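Local structure of glucose import ATP-binding protein GlcV (Sulfolobus solfataricus, 1OXX) at residues A[89-94]-A[151-156]; A[178-183]-A[198-203]. The protein serves as the ATP-hydrolysing subunit that couples energy to glucose uptake by an ABC transporter. The protein carries 1 engineered substitution. All blocks are in the same frame, centred on the assembly; numbering follows the deposited sequence.

Contact 1. Residues A[89-94]-A[151-156]; sequences QTWALY and LARALV
Trp91 and Leu93 lie on an irregular loop passing the end of helix 143-155, with the CA atoms of Leu93 and Arg153 9.0 Å apart, so one long side chain has to span the gap. Arg153 leaves the helix with CG anti to its N (chi1 -179°), runs straight to CD and then bends at chi3, which lays its guanidinium flat over the indole. The two groups are nearly parallel, their centres 3.6 Å apart, and CZ stands over the six-membered ring in a cation-pi contact. Leu93 CD2 covers the opposite face of the guanidinium, 4.0 Å from Arg153 NH1. The rim is held by backbone carbonyls: Arg153 NH1 donates almost straight (166°) to Ala92 O at 3.0 Å, and Arg153 NH2 makes a more bent bond to Trp91 O, also 3.0 Å. Both acceptors lie in the guanidinium plane, which should fix its rotation. With an alanine in place of Trp91 the indole is gone, and the Arg153 guanidinium would probably lose its cation-pi partner and be freer to turn away from the two carbonyls. Around this sandwich, Trp91 also rests on Met86 of strand 84-88, while Asn102 of helix 99-104 touches both Leu93 and Arg153.

Contact 2. Residues A[178-183]-A[198-203]; sequences SARALV and SHDPAD
Arg180, reaching out from helix 176-190, meets Asp203 and Asp200 at the start of helix 201-207 in a salt-bridge network. Its chain is extended from CG to NE, and the guanidinium grips a single oxygen side-on: Arg180 NE bonds to Asp203 OD2 at 2.8 Å, nearly along the C-O axis of that oxygen, and Arg180 NH2 to the same Asp203 OD2 at 3.0 Å. The acceptor lies in the guanidinium plane, yet the carboxylate itself is turned about 50° from it. Asp200 is a looser partner, with its OD2 3.5 Å from Arg180 NH2; water 2 bridges the same two atoms.

The nonpolar part of the contact is the methyl of Ala202, which lies above a guanidinium face but away from its middle, with Ala202 CB 3.7 Å from Arg180 NH2.

Hydrogen bonds within 198-203 position the acids. Ser198 OG donates to Asp203 OD1 at 2.8 Å and accepts from Asp200 N, forming an ST turn. Asp200 OD1 in turn takes the N-H of Ala202 at 2.9 Å as the N-cap of the helix.

The turn carries His199, whose ND1 is hydrogen-bonded to Glu166, an inferred ATP-binding residue. Strand, histidine turn and capped helix together match the H-loop (switch) region of ABC ATPases, here tied to the helix that follows the D-loop.

From the N terminus, strand 84-88 leads into the Q-loop segment 89-94, and the chain then passes through helices 99-104 and 114-127 before helix 143-155 returns; contact 1 closes this 56-residue excursion. Strand 161-165 follows, beside 84-88 in the central sheet. Helix 176-190 then crosses over to the parallel strand 193-198, and contact 2 closes a much shorter loop across that turn of chain. The two loops come in series, neither nested nor crossed. The centres of the two contacts lie about 16 Å apart, but helices 143-155 and 176-190 pack directly, Leu151 CD2 lying 3.9 Å from Leu182 CD2. Contact 1 thus joins helix 143-155 to the loop that leaves the sheet's edge strand 84-88, and contact 2 links two helices flanking strand 193-198.

Contact 1. Residues A[89-94]-A[151-156]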
# COMPACT_ATOMS: atom_id res chain seq x y z
N GLN A 89 -4.08 -8.03 -10.30
CA GLN A 89 -5.45 -8.43 -10.05
C GLN A 89 -6.22 -8.55 -11.37
O GLN A 89 -7.07 -9.43 -11.53
CB GLN A 89 -6.14 -7.45 -9.10
CG GLN A 89 -7.57 -7.86 -8.75
CD GLN A 89 -8.19 -7.04 -7.64
OE1 GLN A 89 -8.77 -7.59 -6.70
NE2 GLN A 89 -8.08 -5.72 -7.74
N THR A 90 -5.89 -7.67 -12.32
CA THR A 90 -6.57 -7.64 -13.62
C THR A 90 -6.04 -8.64 -14.64
O THR A 90 -6.57 -8.71 -15.76
CB THR A 90 -6.45 -6.23 -14.23
OG1 THR A 90 -5.08 -5.83 -14.27
CG2 THR A 90 -7.11 -5.19 -13.32
N TRP A 91 -4.98 -9.38 -14.29
CA TRP A 91 -4.46 -10.42 -15.19
C TRP A 91 -4.86 -11.78 -14.64
O TRP A 91 -4.14 -12.38 -13.85
CB TRP A 91 -2.94 -10.35 -15.31
CG TRP A 91 -2.39 -11.31 -16.33
CD1 TRP A 91 -3.07 -11.83 -17.40
CD2 TRP A 91 -1.07 -11.84 -16.40
NE1 TRP A 91 -2.24 -12.65 -18.13
CE2 TRP A 91 -1.00 -12.68 -17.53
CE3 TRP A 91 0.08 -11.70 -15.61
CZ2 TRP A 91 0.16 -13.37 -17.90
CZ3 TRP A 91 1.23 -12.38 -15.97
CH2 TRP A 91 1.26 -13.20 -17.11
N ALA A 92 -6.01 -12.28 -15.06
CA ALA A 92 -6.52 -13.52 -14.50
C ALA A 92 -5.90 -14.76 -15.14
O ALA A 92 -5.18 -14.70 -16.13
CB ALA A 92 -8.02 -13.57 -14.65
N LEU A 93 -6.18 -15.90 -14.54
CA LEU A 93 -5.76 -17.15 -15.15
C LEU A 93 -6.69 -17.44 -16.33
O LEU A 93 -7.84 -16.99 -16.34
CB LEU A 93 -5.85 -18.30 -14.14
CG LEU A 93 -4.98 -18.16 -12.89
CD1 LEU A 93 -5.26 -19.30 -11.92
CD2 LEU A 93 -3.52 -18.13 -13.28
N TYR A 94 -6.21 -18.16 -17.34
CA TYR A 94 -7.05 -18.53 -18.47
C TYR A 94 -7.96 -19.65 -17.99
O TYR A 94 -7.48 -20.70 -17.58
CB TYR A 94 -6.21 -19.03 -19.64
CG TYR A 94 -5.53 -17.94 -20.43
CD1 TYR A 94 -4.21 -17.60 -20.19
CD2 TYR A 94 -6.22 -17.25 -21.43
CE1 TYR A 94 -3.58 -16.61 -20.92
CE2 TYR A 94 -5.60 -16.26 -22.17
CZ TYR A 94 -4.28 -15.94 -21.92
OH TYR A 94 -3.66 -14.95 -22.65
N LEU A 151 1.20 -16.75 -9.25
CA LEU A 151 2.58 -16.46 -8.90
C LEU A 151 3.54 -17.36 -9.68
O LEU A 151 4.56 -16.89 -10.17
CB LEU A 151 2.78 -16.63 -7.41
CG LEU A 151 4.09 -16.17 -6.80
CD1 LEU A 151 4.39 -14.73 -7.14
CD2 LEU A 151 4.03 -16.40 -5.30
N ALA A 152 3.22 -18.63 -9.86
CA ALA A 152 4.07 -19.53 -10.63
C ALA A 152 4.19 -19.04 -12.07
O ALA A 152 5.27 -19.10 -12.66
CB ALA A 152 3.46 -20.93 -10.60
N ARG A 153 3.07 -18.63 -12.65
CA ARG A 153 3.09 -18.07 -14.00
C ARG A 153 4.05 -16.88 -14.09
O ARG A 153 4.81 -16.74 -15.05
CB ARG A 153 1.68 -17.66 -14.42
CG ARG A 153 1.61 -17.10 -15.79
CD ARG A 153 0.22 -16.71 -16.23
NE ARG A 153 -0.38 -15.74 -15.34
CZ ARG A 153 -1.63 -15.33 -15.42
NH1 ARG A 153 -2.43 -15.84 -16.35
NH2 ARG A 153 -2.10 -14.45 -14.56
N ALA A 154 4.02 -16.01 -13.09
CA ALA A 154 4.90 -14.84 -13.04
C ALA A 154 6.37 -15.18 -12.89
O ALA A 154 7.22 -14.40 -13.31
CB ALA A 154 4.49 -13.95 -11.92
N LEU A 155 6.68 -16.34 -12.29
CA LEU A 155 8.05 -16.72 -11.94
C LEU A 155 8.69 -17.72 -12.90
O LEU A 155 9.88 -18.03 -12.81
CB LEU A 155 8.05 -17.34 -10.55
CG LEU A 155 7.62 -16.40 -9.43
CD1 LEU A 155 7.55 -17.17 -8.13
CD2 LEU A 155 8.55 -15.23 -9.32
N VAL A 156 7.89 -18.22 -13.82
CA VAL A 156 8.34 -19.34 -14.65
C VAL A 156 9.54 -19.05 -15.56
O VAL A 156 10.29 -19.96 -15.89
CB VAL A 156 7.15 -19.95 -15.45
CG1 VAL A 156 6.80 -19.14 -16.66
CG2 VAL A 156 7.47 -21.37 -15.81

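Contact 2. Residues A[178-183]-A[198-203]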
# COMPACT_ATOMS: atom_id res chain seq x y z
N SER A 178 -1.21 -15.03 4.88
CA SER A 178 -0.48 -16.15 4.30
C SER A 178 0.11 -15.79 2.94
O SER A 178 1.26 -16.11 2.64
CB SER A 178 -1.40 -17.37 4.14
OG SER A 178 -2.68 -16.75 4.06
N ALA A 179 -0.68 -15.11 2.11
CA ALA A 179 -0.26 -14.76 0.76
C ALA A 179 0.85 -13.73 0.82
O ALA A 179 1.79 -13.78 0.04
CB ALA A 179 -1.44 -14.22 -0.01
N ARG A 180 0.75 -12.79 1.75
CA ARG A 180 1.83 -11.80 1.88
C ARG A 180 3.13 -12.48 2.31
O ARG A 180 4.21 -12.14 1.83
CB ARG A 180 1.47 -10.73 2.90
CG ARG A 180 0.31 -9.84 2.50
CD ARG A 180 -0.29 -9.04 3.65
NE ARG A 180 -1.42 -8.23 3.22
CZ ARG A 180 -2.59 -8.16 3.85
NH1 ARG A 180 -2.78 -8.82 4.98
NH2 ARG A 180 -3.56 -7.41 3.36
N ALA A 181 3.02 -13.43 3.23
CA ALA A 181 4.18 -14.17 3.70
C ALA A 181 4.83 -14.97 2.56
O ALA A 181 6.05 -15.04 2.47
CB ALA A 181 3.79 -15.08 4.84
N LEU A 182 4.02 -15.54 1.68
CA LEU A 182 4.56 -16.30 0.57
C LEU A 182 5.33 -15.37 -0.37
O LEU A 182 6.42 -15.72 -0.82
CB LEU A 182 3.44 -17.02 -0.18
CG LEU A 182 3.90 -17.80 -1.42
CD1 LEU A 182 4.87 -18.89 -1.02
CD2 LEU A 182 2.71 -18.39 -2.17
N VAL A 183 4.79 -14.19 -0.65
CA VAL A 183 5.49 -13.25 -1.53
C VAL A 183 6.82 -12.84 -0.92
O VAL A 183 7.82 -12.74 -1.62
CB VAL A 183 4.62 -12.03 -1.85
CG1 VAL A 183 5.46 -10.91 -2.44
CG2 VAL A 183 3.52 -12.41 -2.79
N SER A 198 -0.70 -0.72 -4.07
CA SER A 198 -1.92 -1.13 -3.41
C SER A 198 -2.60 0.06 -2.75
O SER A 198 -1.96 1.08 -2.52
CB SER A 198 -1.61 -2.17 -2.32
OG SER A 198 -2.78 -2.68 -1.70
N HIS A 199 -3.90 -0.13 -2.52
CA HIS A 199 -4.74 0.81 -1.78
C HIS A 199 -4.65 0.49 -0.29
O HIS A 199 -4.96 1.35 0.56
CB HIS A 199 -6.20 0.66 -2.24
CG HIS A 199 -6.83 -0.62 -1.78
ND1 HIS A 199 -6.46 -1.85 -2.28
CD2 HIS A 199 -7.78 -0.86 -0.84
CE1 HIS A 199 -7.17 -2.79 -1.68
NE2 HIS A 199 -7.97 -2.22 -0.81
N ASP A 200 -4.23 -0.73 0.01
CA ASP A 200 -4.17 -1.24 1.38
C ASP A 200 -2.80 -1.10 2.01
O ASP A 200 -1.85 -1.74 1.57
CB ASP A 200 -4.56 -2.71 1.40
CG ASP A 200 -4.79 -3.23 2.79
OD1 ASP A 200 -4.54 -2.48 3.76
OD2 ASP A 200 -5.23 -4.38 3.02
N PRO A 201 -2.67 -0.28 3.04
CA PRO A 201 -1.37 -0.13 3.70
C PRO A 201 -0.86 -1.45 4.30
O PRO A 201 0.35 -1.61 4.50
CB PRO A 201 -1.63 0.92 4.81
CG PRO A 201 -3.08 1.21 4.79
CD PRO A 201 -3.73 0.54 3.65
N ALA A 202 -1.74 -2.40 4.58
CA ALA A 202 -1.28 -3.67 5.14
C ALA A 202 -0.34 -4.40 4.16
O ALA A 202 0.59 -5.10 4.57
CB ALA A 202 -2.46 -4.55 5.52
N ASP A 203 -0.59 -4.22 2.87
CA ASP A 203 0.25 -4.83 1.86
C ASP A 203 1.64 -4.19 1.91
O ASP A 203 2.67 -4.86 1.80
CB ASP A 203 -0.39 -4.66 0.49
CG ASP A 203 -1.65 -5.50 0.32
OD1 ASP A 203 -2.47 -5.20 -0.58
OD2 ASP A 203 -1.91 -6.46 1.05
O HOH W 1 -5.08 -6.24 0.87
O HOH W 2 -5.50 -6.11 5.53